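E3 ubiquitin-protein ligase HERC2 (Homo sapiens, PDB 4L1M) probably transfers ubiquitin to target proteins as a HECT-type ligase that also carries RCC1-like beta-propeller domains, the first of which is described here. Local coordinates at residues 326-332 against 360-366; 25-30 against 375-381; 182-186 against 230-234; 159-164 against 212-218. All blocks are in the same frame, centred on the assembly; numbering follows the deposited sequence.

Contact 1 (326-332 against 360-366); sequences LTEDSEV and LDTKHIV
The hydroxyl OG of Ser-330 meets the backbone of Ile-365, giving a weak hydrogen bond to Ile-365 O at 3.4 Å while standing 3.0 Å from Ile-365 N. Chi1 of -162° swings OG away from its own backbone N and out across the gap, where it also borders His-364 CA. Serine suits this place because its short arm carries a polar atom to the backbone of Ile-365. Beside it lies an apolar layer. Leu-326 CD1 packs on Ile-365 CG2 at 4.0 Å and CD2 rests on the carbonyl end of Val-366, whereas Val-332 sets its CB against Leu-360 CD1 at 3.8 Å and its CG2 against Ile-365 CG1. The branched side chains of Val-332 and Ile-365 meet at about a right angle. The contact joins two blades of the seven-bladed propeller, setting the hairpin turn after strand 322-327 against the loop that leads into strand 365-370. That turn is type I, from Thr-327 to Ser-330, and Thr-327 OG1 braces it: it accepts Glu-331 N at 2.9 Å and donates to Asp-329 OD1 at 2.7 Å, reaching that oxygen from above the carboxylate plane. On the solvent side Glu-331 passes its CG by Asp-361 OD1 at 3.4 Å, and the two carboxylates are turned 64° apart. Their like charges would repel, but Glu-331 OE2 also pairs with Lys-311, which probably offsets much of the cost; the contact therefore probably owes much to its apolar layer, with Ser-330 supplying the polar link.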
# COMPACT_ATOMS: atom_id res chain seq x y z
N LEU A 326 -1.99 -11.34 -6.81
CA LEU A 326 -1.44 -12.67 -6.61
C LEU A 326 -2.58 -13.64 -6.26
O LEU A 326 -3.43 -13.32 -5.42
CB LEU A 326 -0.43 -12.62 -5.47
CG LEU A 326 0.24 -13.94 -5.06
CD1 LEU A 326 1.08 -14.49 -6.19
CD2 LEU A 326 1.10 -13.67 -3.83
N THR A 327 -2.61 -14.79 -6.90
CA THR A 327 -3.63 -15.79 -6.63
C THR A 327 -3.13 -16.89 -5.71
O THR A 327 -1.91 -17.11 -5.57
CB THR A 327 -4.13 -16.46 -7.93
OG1 THR A 327 -3.12 -17.32 -8.46
CG2 THR A 327 -4.50 -15.42 -8.97
N GLU A 328 -4.08 -17.57 -5.08
CA GLU A 328 -3.83 -18.74 -4.21
C GLU A 328 -2.91 -19.78 -4.87
O GLU A 328 -2.02 -20.29 -4.23
CB GLU A 328 -5.19 -19.37 -3.84
CG GLU A 328 -5.18 -20.76 -3.22
CD GLU A 328 -6.60 -21.28 -2.97
OE1 GLU A 328 -7.54 -20.97 -3.75
OE2 GLU A 328 -6.78 -22.03 -2.00
N ASP A 329 -3.12 -20.02 -6.16
CA ASP A 329 -2.30 -20.95 -6.95
C ASP A 329 -1.09 -20.27 -7.60
O ASP A 329 -0.54 -20.77 -8.58
CB ASP A 329 -3.16 -21.65 -8.03
CG ASP A 329 -3.66 -20.68 -9.13
OD1 ASP A 329 -4.37 -19.68 -8.81
OD2 ASP A 329 -3.36 -20.93 -10.32
N SER A 330 -0.68 -19.12 -7.06
CA SER A 330 0.61 -18.51 -7.37
C SER A 330 0.74 -17.82 -8.75
O SER A 330 1.87 -17.57 -9.21
CB SER A 330 1.72 -19.55 -7.18
OG SER A 330 2.98 -18.92 -7.06
N GLU A 331 -0.37 -17.53 -9.42
CA GLU A 331 -0.33 -16.75 -10.66
C GLU A 331 -0.25 -15.28 -10.30
O GLU A 331 -0.84 -14.85 -9.31
CB GLU A 331 -1.58 -16.96 -11.52
CG GLU A 331 -1.77 -18.35 -12.09
CD GLU A 331 -3.05 -18.49 -12.90
OE1 GLU A 331 -3.11 -19.37 -13.77
OE2 GLU A 331 -4.01 -17.74 -12.69
N VAL A 332 0.43 -14.50 -11.13
CA VAL A 332 0.51 -13.05 -10.92
C VAL A 332 -0.12 -12.32 -12.11
O VAL A 332 0.41 -12.34 -13.22
CB VAL A 332 1.98 -12.59 -10.76
CG1 VAL A 332 2.04 -11.12 -10.40
CG2 VAL A 332 2.67 -13.44 -9.69
N LEU A 360 5.92 -16.58 -14.60
CA LEU A 360 5.85 -16.48 -13.13
C LEU A 360 5.07 -17.59 -12.40
O LEU A 360 5.23 -17.76 -11.17
CB LEU A 360 5.23 -15.15 -12.76
CG LEU A 360 5.92 -13.89 -13.30
CD1 LEU A 360 5.28 -12.64 -12.70
CD2 LEU A 360 7.42 -13.92 -13.00
N ASP A 361 4.23 -18.31 -13.14
CA ASP A 361 3.40 -19.40 -12.58
C ASP A 361 4.23 -20.46 -11.84
O ASP A 361 3.77 -21.06 -10.88
CB ASP A 361 2.57 -20.08 -13.69
CG ASP A 361 1.89 -19.07 -14.61
OD1 ASP A 361 0.89 -18.42 -14.20
OD2 ASP A 361 2.38 -18.91 -15.76
N THR A 362 5.47 -20.67 -12.29
CA THR A 362 6.30 -21.77 -11.80
C THR A 362 7.29 -21.42 -10.67
O THR A 362 8.10 -22.26 -10.28
CB THR A 362 7.12 -22.28 -12.97
OG1 THR A 362 7.94 -21.20 -13.45
CG2 THR A 362 6.20 -22.75 -14.09
N LYS A 363 7.23 -20.19 -10.15
CA LYS A 363 8.24 -19.67 -9.19
C LYS A 363 7.76 -19.58 -7.74
O LYS A 363 8.50 -19.11 -6.88
CB LYS A 363 8.68 -18.27 -9.63
CG LYS A 363 9.47 -18.25 -10.92
CD LYS A 363 9.74 -16.81 -11.36
CE LYS A 363 10.43 -16.74 -12.71
NZ LYS A 363 11.86 -17.14 -12.65
N HIS A 364 6.53 -20.02 -7.48
CA HIS A 364 5.96 -19.98 -6.13
C HIS A 364 6.12 -18.58 -5.55
O HIS A 364 6.77 -18.40 -4.53
CB HIS A 364 6.62 -21.04 -5.23
CG HIS A 364 6.64 -22.41 -5.83
ND1 HIS A 364 5.53 -23.24 -5.86
CD2 HIS A 364 7.63 -23.09 -6.46
CE1 HIS A 364 5.84 -24.37 -6.47
NE2 HIS A 364 7.11 -24.30 -6.84
N ILE A 365 5.55 -17.60 -6.23
CA ILE A 365 5.57 -16.23 -5.73
C ILE A 365 4.66 -16.14 -4.51
O ILE A 365 3.57 -16.71 -4.50
CB ILE A 365 5.02 -15.22 -6.76
CG1 ILE A 365 5.85 -15.23 -8.04
CG2 ILE A 365 4.97 -13.80 -6.17
CD1 ILE A 365 7.32 -14.99 -7.85
N VAL A 366 5.13 -15.41 -3.50
CA VAL A 366 4.36 -15.18 -2.28
C VAL A 366 4.17 -13.72 -1.97
O VAL A 366 3.33 -13.38 -1.14
CB VAL A 366 5.01 -15.88 -1.06
CG1 VAL A 366 5.18 -17.37 -1.34
CG2 VAL A 366 6.37 -15.26 -0.70

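Contact 2 (25-30 against 375-381); sequences QEVIGW and SFAWSSC
Strand 27-30 lies antiparallel to strand 375-379, pairing Val-27 with Trp-378 and Ile-28 with Ala-377, and so closes the propeller: two N-terminal strands, 27-31 and 45-46, complete the blade of the last two, the "velcro" closure of beta-propellers. Ile-28 N donates to Ala-377 O at 2.8 Å and Ala-377 N returns a bond to Ile-28 O; Trp-30 and Ser-375 form a second hydrogen-bonded pair through their own N and O atoms. The non-hydrogen-bonded residues turn outward for partners: Val-27 N goes to Gln-46 OE1, and the backbones of Gly-29, Phe-376 and Trp-378 bond to Ile-45, Ala-369 and Val-366 on the adjacent strands. At the Glu-26 and Ser-379 end of the pairing, a serine hydroxyl stands in for a carbonyl acceptor. Glu-26 N donates to Ser-379 OG at 2.7 Å with a nearly straight 167° bond, and Ser-379 N answers to Glu-26 O. Beyond it the Gln-25 chain runs extended, chi1 170°, and its amide NE2 donates in its own plane to Ser-379 O at 3.1 Å. The same NE2 also serves Val-55 O, so both its N-H groups probably find acceptors. The Glu-26 carboxylate is held by Lys-363, and Ser-375 OG by His-322. The small Ala-377 CB lies at the edge of the Trp-30 ring, while Ser-375 CB sits over one face of that indole, 3.9 Å from the centroid of the five-membered ring.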
# COMPACT_ATOMS: atom_id res chain seq x y z
N GLN A 25 16.43 -17.35 -3.04
CA GLN A 25 15.05 -16.81 -3.26
C GLN A 25 15.03 -16.14 -4.64
O GLN A 25 16.07 -15.74 -5.09
CB GLN A 25 14.79 -15.74 -2.19
CG GLN A 25 13.57 -14.85 -2.30
CD GLN A 25 13.59 -13.72 -1.27
OE1 GLN A 25 14.62 -13.11 -1.03
NE2 GLN A 25 12.45 -13.46 -0.64
N GLU A 26 13.86 -16.01 -5.28
CA GLU A 26 13.75 -15.21 -6.51
C GLU A 26 13.04 -13.89 -6.21
O GLU A 26 12.04 -13.85 -5.53
CB GLU A 26 13.05 -15.99 -7.63
CG GLU A 26 13.95 -17.10 -8.19
CD GLU A 26 13.41 -17.76 -9.45
OE1 GLU A 26 12.66 -17.11 -10.20
OE2 GLU A 26 13.77 -18.93 -9.73
N VAL A 27 13.66 -12.82 -6.69
CA VAL A 27 13.10 -11.48 -6.62
C VAL A 27 13.16 -10.91 -8.02
O VAL A 27 14.23 -10.61 -8.53
CB VAL A 27 13.89 -10.55 -5.68
CG1 VAL A 27 13.22 -9.20 -5.60
CG2 VAL A 27 14.00 -11.16 -4.29
N ILE A 28 11.98 -10.73 -8.61
CA ILE A 28 11.84 -10.22 -9.97
C ILE A 28 11.29 -8.80 -9.94
O ILE A 28 10.39 -8.49 -9.15
CB ILE A 28 10.86 -11.05 -10.80
CG1 ILE A 28 10.97 -12.53 -10.48
CG2 ILE A 28 11.10 -10.80 -12.28
CD1 ILE A 28 12.32 -13.12 -10.79
N GLY A 29 11.87 -7.94 -10.78
CA GLY A 29 11.40 -6.56 -10.93
C GLY A 29 11.31 -6.17 -12.38
O GLY A 29 11.99 -6.75 -13.24
N TRP A 30 10.42 -5.23 -12.67
CA TRP A 30 10.33 -4.68 -14.02
C TRP A 30 9.69 -3.33 -13.98
O TRP A 30 9.08 -2.96 -12.98
CB TRP A 30 9.58 -5.63 -14.97
CG TRP A 30 8.20 -5.97 -14.57
CD1 TRP A 30 7.05 -5.44 -15.08
CD2 TRP A 30 7.80 -6.94 -13.59
NE1 TRP A 30 5.96 -6.02 -14.47
CE2 TRP A 30 6.40 -6.94 -13.56
CE3 TRP A 30 8.50 -7.82 -12.75
CZ2 TRP A 30 5.67 -7.78 -12.71
CZ3 TRP A 30 7.78 -8.65 -11.90
CH2 TRP A 30 6.38 -8.62 -11.89
N SER A 375 7.26 -2.71 -10.65
CA SER A 375 6.57 -3.85 -10.07
C SER A 375 7.58 -4.86 -9.63
O SER A 375 8.59 -5.08 -10.30
CB SER A 375 5.61 -4.48 -11.09
OG SER A 375 4.91 -3.49 -11.85
N PHE A 376 7.32 -5.47 -8.49
CA PHE A 376 8.19 -6.51 -7.94
C PHE A 376 7.38 -7.72 -7.50
O PHE A 376 6.23 -7.59 -7.09
CB PHE A 376 8.95 -6.00 -6.74
CG PHE A 376 9.82 -4.81 -7.02
CD1 PHE A 376 11.13 -4.97 -7.41
CD2 PHE A 376 9.31 -3.52 -6.87
CE1 PHE A 376 11.94 -3.87 -7.65
CE2 PHE A 376 10.12 -2.42 -7.12
CZ PHE A 376 11.44 -2.60 -7.51
N ALA A 377 7.99 -8.89 -7.59
CA ALA A 377 7.39 -10.12 -7.12
C ALA A 377 8.49 -10.99 -6.56
O ALA A 377 9.54 -11.11 -7.19
CB ALA A 377 6.67 -10.83 -8.25
N TRP A 378 8.25 -11.62 -5.40
CA TRP A 378 9.24 -12.52 -4.83
C TRP A 378 8.68 -13.85 -4.34
O TRP A 378 7.54 -13.94 -3.86
CB TRP A 378 10.02 -11.83 -3.71
CG TRP A 378 9.19 -11.37 -2.56
CD1 TRP A 378 8.98 -12.01 -1.39
CD2 TRP A 378 8.48 -10.12 -2.48
NE1 TRP A 378 8.14 -11.26 -0.58
CE2 TRP A 378 7.84 -10.09 -1.22
CE3 TRP A 378 8.31 -9.04 -3.35
CZ2 TRP A 378 7.04 -9.04 -0.82
CZ3 TRP A 378 7.51 -7.99 -2.95
CH2 TRP A 378 6.88 -7.99 -1.69
N SER A 379 9.51 -14.87 -4.44
CA SER A 379 9.25 -16.16 -3.84
C SER A 379 9.67 -16.09 -2.37
O SER A 379 10.13 -15.06 -1.91
CB SER A 379 10.04 -17.26 -4.55
OG SER A 379 11.44 -16.99 -4.50
N SER A 380 9.52 -17.19 -1.64
CA SER A 380 9.82 -17.17 -0.22
C SER A 380 11.32 -17.27 0.05
O SER A 380 12.04 -17.94 -0.71
CB SER A 380 9.09 -18.31 0.48
OG SER A 380 9.66 -18.53 1.75
N CYS A 381 11.77 -16.61 1.11
CA CYS A 381 13.18 -16.67 1.53
C CYS A 381 13.56 -17.68 2.58
O CYS A 381 14.72 -17.68 3.01
CB CYS A 381 13.66 -15.34 2.07
SG CYS A 381 12.93 -14.84 3.64

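Contact 3 (182-186 against 230-234); sequences YGRLG and SWGDG
Tyr-182 presents one ring face to the carboxylate of Asp-233, whose OD1 lies 3.4 Å from Tyr-182 CD1 and offset toward the rim. The two side chains run side by side, pointing the same way, and their flat groups are turned 80° apart, so an oxygen and not the carboxylate face meets the ring. The other oxygen, OD2, is engaged by Lys-238 and by Asp-235 N. Further along, Trp-231 is wedged against the type I turn from Gly-183 to Gly-186. Tryptophan suits this place because its edge offers the turn's carbonyls both an N-H and a polarised C-H: Gly-183 O touches Trp-231 CD1 in the plane of the indole at 3.2 Å, while NE1 gives a weak hydrogen bond to Arg-184 O at 3.0 Å, bent to 127°. Arg-184 O has a second donor in Thr-219 OG1, and Gly-183 O accepts Gly-186 N, which closes the turn. Trp-231 holds its ring between its own N and carbonyl carbon, chi1 62°, which turns the indole onto this loop. Glycines suit the meeting: Gly-186 lets the turn approach the indole closely, and Gly-232 adopts a backbone conformation poorly tolerated by other residues while its CA lies 3.2 Å from Tyr-182 O. The loop after strand 174-178 of one blade thus docks on the end of strand 228-232 in the next. Since the indole N-H bond is weak and bent, and the acid is paired with Lys-238, the contact probably relies much on shape fit.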
# COMPACT_ATOMS: atom_id res chain seq x y z
N TYR A 182 -9.22 18.05 2.69
CA TYR A 182 -10.37 17.28 2.25
C TYR A 182 -10.79 16.18 3.21
O TYR A 182 -11.53 15.26 2.84
CB TYR A 182 -10.15 16.72 0.84
CG TYR A 182 -9.94 17.79 -0.19
CD1 TYR A 182 -10.99 18.61 -0.58
CD2 TYR A 182 -8.69 17.99 -0.78
CE1 TYR A 182 -10.81 19.62 -1.52
CE2 TYR A 182 -8.49 18.99 -1.71
CZ TYR A 182 -9.56 19.82 -2.07
OH TYR A 182 -9.41 20.81 -3.01
N GLY A 183 -10.35 16.27 4.46
CA GLY A 183 -10.81 15.36 5.50
C GLY A 183 -10.22 13.98 5.47
O GLY A 183 -10.78 13.06 6.04
N ARG A 184 -9.06 13.83 4.84
CA ARG A 184 -8.42 12.52 4.70
C ARG A 184 -8.07 11.85 6.02
O ARG A 184 -7.92 10.64 6.07
CB ARG A 184 -7.15 12.63 3.82
CG ARG A 184 -5.97 13.34 4.48
CD ARG A 184 -4.90 13.71 3.46
NE ARG A 184 -5.45 14.59 2.44
CZ ARG A 184 -4.90 14.89 1.28
NH1 ARG A 184 -5.54 15.68 0.46
NH2 ARG A 184 -3.73 14.44 0.94
N LEU A 185 -7.90 12.62 7.08
CA LEU A 185 -7.59 12.04 8.39
C LEU A 185 -8.83 11.46 9.08
O LEU A 185 -8.70 10.61 9.96
CB LEU A 185 -6.92 13.07 9.30
CG LEU A 185 -5.67 13.73 8.73
CD1 LEU A 185 -5.16 14.80 9.66
CD2 LEU A 185 -4.58 12.71 8.44
N GLY A 186 -10.03 11.93 8.70
CA GLY A 186 -11.28 11.39 9.26
C GLY A 186 -11.74 11.95 10.61
O GLY A 186 -12.55 11.32 11.29
N SER A 230 -15.04 4.55 3.99
CA SER A 230 -14.26 5.51 3.23
C SER A 230 -14.53 6.91 3.69
O SER A 230 -15.62 7.21 4.18
CB SER A 230 -14.57 5.41 1.74
OG SER A 230 -15.92 5.71 1.49
N TRP A 231 -13.52 7.76 3.52
CA TRP A 231 -13.65 9.17 3.74
C TRP A 231 -12.52 9.91 3.01
O TRP A 231 -11.64 9.30 2.42
CB TRP A 231 -13.66 9.46 5.23
CG TRP A 231 -12.43 9.08 5.96
CD1 TRP A 231 -11.36 9.89 6.22
CD2 TRP A 231 -12.11 7.79 6.55
NE1 TRP A 231 -10.40 9.20 6.96
CE2 TRP A 231 -10.83 7.91 7.15
CE3 TRP A 231 -12.77 6.56 6.61
CZ2 TRP A 231 -10.21 6.83 7.83
CZ3 TRP A 231 -12.15 5.49 7.28
CH2 TRP A 231 -10.88 5.64 7.88
N GLY A 232 -12.58 11.24 3.06
CA GLY A 232 -11.65 12.11 2.33
C GLY A 232 -12.29 12.71 1.08
O GLY A 232 -13.53 12.98 1.02
N ASP A 233 -11.45 12.92 0.06
CA ASP A 233 -11.91 13.57 -1.16
C ASP A 233 -12.74 12.63 -2.02
O ASP A 233 -12.44 11.45 -2.14
CB ASP A 233 -10.73 14.09 -1.96
CG ASP A 233 -11.16 14.93 -3.12
OD1 ASP A 233 -11.37 16.15 -2.93
OD2 ASP A 233 -11.31 14.34 -4.22
N GLY A 234 -13.79 13.18 -2.63
CA GLY A 234 -14.78 12.38 -3.34
C GLY A 234 -14.66 12.34 -4.84
O GLY A 234 -15.40 11.61 -5.51

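Contact 4 (159-164 against 212-218); sequences ACGSTY and CGSGDAQ
On the inner side of the propeller, toward its central axis, the end of strand 155-160 and the tight turn after it face the loop that joins strands 207-212 and 218-223 of the following blade. Ser-162 N donates to Gly-213 O at 3.2 Å, a bond of 165° at the hydrogen that comes in tilted from the carbonyl plane. In the other direction Gly-213 N donates to Tyr-164 OH at 3.0 Å, so each side lends a backbone N-H to the other. Tyrosine suits the place because its ring is long enough to span from one blade to the next and its phenol can take part in more than one bond: OH is also hydrogen-bonded to Thr-219 OG1. The sequence repeats of the RCC1 family are offset from the blades, so one repeat spans parts of two; here the same Cys-Gly-Ser sequence, 160-162 and 212-214, recurs in successive blades and nests side by side. Cys-212 fills the gap between them. Its CB packs on Tyr-164 CZ at 3.5 Å and against Gly-161 CA, where the lack of a side chain admits it, and its SG lies obliquely to the Tyr-164 ring, 4.3 Å from the centroid. Ala-217 CB adds a small apolar touch at Tyr-164 CE1, 3.9 Å away. At the outer end Ser-162 OG leans on Ser-214 CA, while the hydroxyl of Ser-214 bonds to Asp-105. At the inner end a single water donates to Cys-160 O at 2.8 Å and accepts from Cys-212 N at 2.9 Å, bridging the two backbones.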
# COMPACT_ATOMS: atom_id res chain seq x y z
N ALA A 159 0.62 2.35 7.75
CA ALA A 159 0.29 2.70 6.39
C ALA A 159 0.68 4.13 6.15
O ALA A 159 0.66 4.93 7.06
CB ALA A 159 -1.19 2.51 6.15
N CYS A 160 1.01 4.45 4.90
CA CYS A 160 1.28 5.80 4.48
C CYS A 160 0.40 6.23 3.32
O CYS A 160 0.06 5.43 2.42
CB CYS A 160 2.72 5.90 4.01
SG CYS A 160 3.94 5.67 5.30
N GLY A 161 0.05 7.51 3.32
CA GLY A 161 -0.47 8.19 2.15
C GLY A 161 0.64 9.01 1.55
O GLY A 161 1.80 8.92 1.98
N SER A 162 0.31 9.81 0.54
CA SER A 162 1.32 10.69 -0.06
C SER A 162 1.74 11.76 0.93
O SER A 162 2.90 12.14 0.96
CB SER A 162 0.81 11.33 -1.35
OG SER A 162 -0.37 12.07 -1.10
N THR A 163 0.80 12.23 1.75
CA THR A 163 1.08 13.29 2.70
C THR A 163 0.59 13.04 4.13
O THR A 163 0.54 13.97 4.94
CB THR A 163 0.45 14.62 2.22
OG1 THR A 163 -0.96 14.46 2.13
CG2 THR A 163 1.03 15.02 0.86
N TYR A 164 0.21 11.80 4.43
CA TYR A 164 -0.29 11.47 5.76
C TYR A 164 0.06 10.04 6.12
O TYR A 164 0.75 9.37 5.35
CB TYR A 164 -1.79 11.76 5.88
CG TYR A 164 -2.73 10.96 5.01
CD1 TYR A 164 -2.67 11.02 3.62
CD2 TYR A 164 -3.75 10.21 5.59
CE1 TYR A 164 -3.57 10.30 2.84
CE2 TYR A 164 -4.64 9.50 4.81
CZ TYR A 164 -4.56 9.54 3.44
OH TYR A 164 -5.47 8.83 2.69
N CYS A 212 -4.23 4.37 2.43
CA CYS A 212 -4.20 5.79 2.23
C CYS A 212 -3.90 6.16 0.77
O CYS A 212 -3.14 5.49 0.12
CB CYS A 212 -3.14 6.37 3.12
SG CYS A 212 -3.41 6.03 4.86
N GLY A 213 -4.49 7.26 0.30
CA GLY A 213 -4.34 7.70 -1.07
C GLY A 213 -3.42 8.89 -1.26
O GLY A 213 -2.67 9.26 -0.36
N SER A 214 -3.49 9.47 -2.45
CA SER A 214 -2.64 10.57 -2.88
C SER A 214 -3.42 11.68 -3.55
O SER A 214 -4.63 11.59 -3.70
CB SER A 214 -1.55 10.07 -3.83
OG SER A 214 -2.09 9.46 -4.97
N GLY A 215 -2.70 12.75 -3.91
CA GLY A 215 -3.32 14.00 -4.38
C GLY A 215 -4.43 14.35 -3.42
O GLY A 215 -4.21 14.36 -2.20
N ASP A 216 -5.60 14.66 -3.95
CA ASP A 216 -6.78 14.90 -3.11
C ASP A 216 -7.25 13.54 -2.73
O ASP A 216 -7.86 12.83 -3.53
CB ASP A 216 -7.84 15.68 -3.91
CG ASP A 216 -7.37 17.11 -4.27
OD1 ASP A 216 -6.27 17.53 -3.84
OD2 ASP A 216 -8.10 17.80 -4.99
N ALA A 217 -6.90 13.14 -1.53
CA ALA A 217 -6.81 11.73 -1.18
C ALA A 217 -8.03 11.23 -0.46
O ALA A 217 -8.63 11.95 0.34
CB ALA A 217 -5.61 11.51 -0.29
N GLN A 218 -8.33 9.97 -0.73
CA GLN A 218 -9.28 9.19 0.03
C GLN A 218 -8.57 8.29 1.01
O GLN A 218 -7.38 8.01 0.88
CB GLN A 218 -10.15 8.31 -0.91
CG GLN A 218 -9.53 6.97 -1.34
CD GLN A 218 -8.54 7.07 -2.49
OE1 GLN A 218 -7.78 8.00 -2.59
NE2 GLN A 218 -8.52 6.06 -3.35
O HOH W 1 -1.55 3.18 2.60

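Contact 2 is the one made within a single blade, and it is buried; regular strand pairing dominates it, whereas contacts 1, 3 and 4 join neighbouring blades through turns and loops. Contacts 1 and 2 touch and share the blade of strands 365-370 and 374-379, with the backbone of Lys-363 and His-364 in contact 1 packing on Ser-379 of contact 2. Contacts 3 and 4 meet across the chain's centre from them, joining the same two blades; Asp-233 N and Ala-217 O link them. The centre of contact 4 lies about 10 Å from the centre of the chain, nearest of the four, and it uses backbone bonds, a tyrosine and a water; contact 3 is buried farther out, and contact 1 is partly exposed.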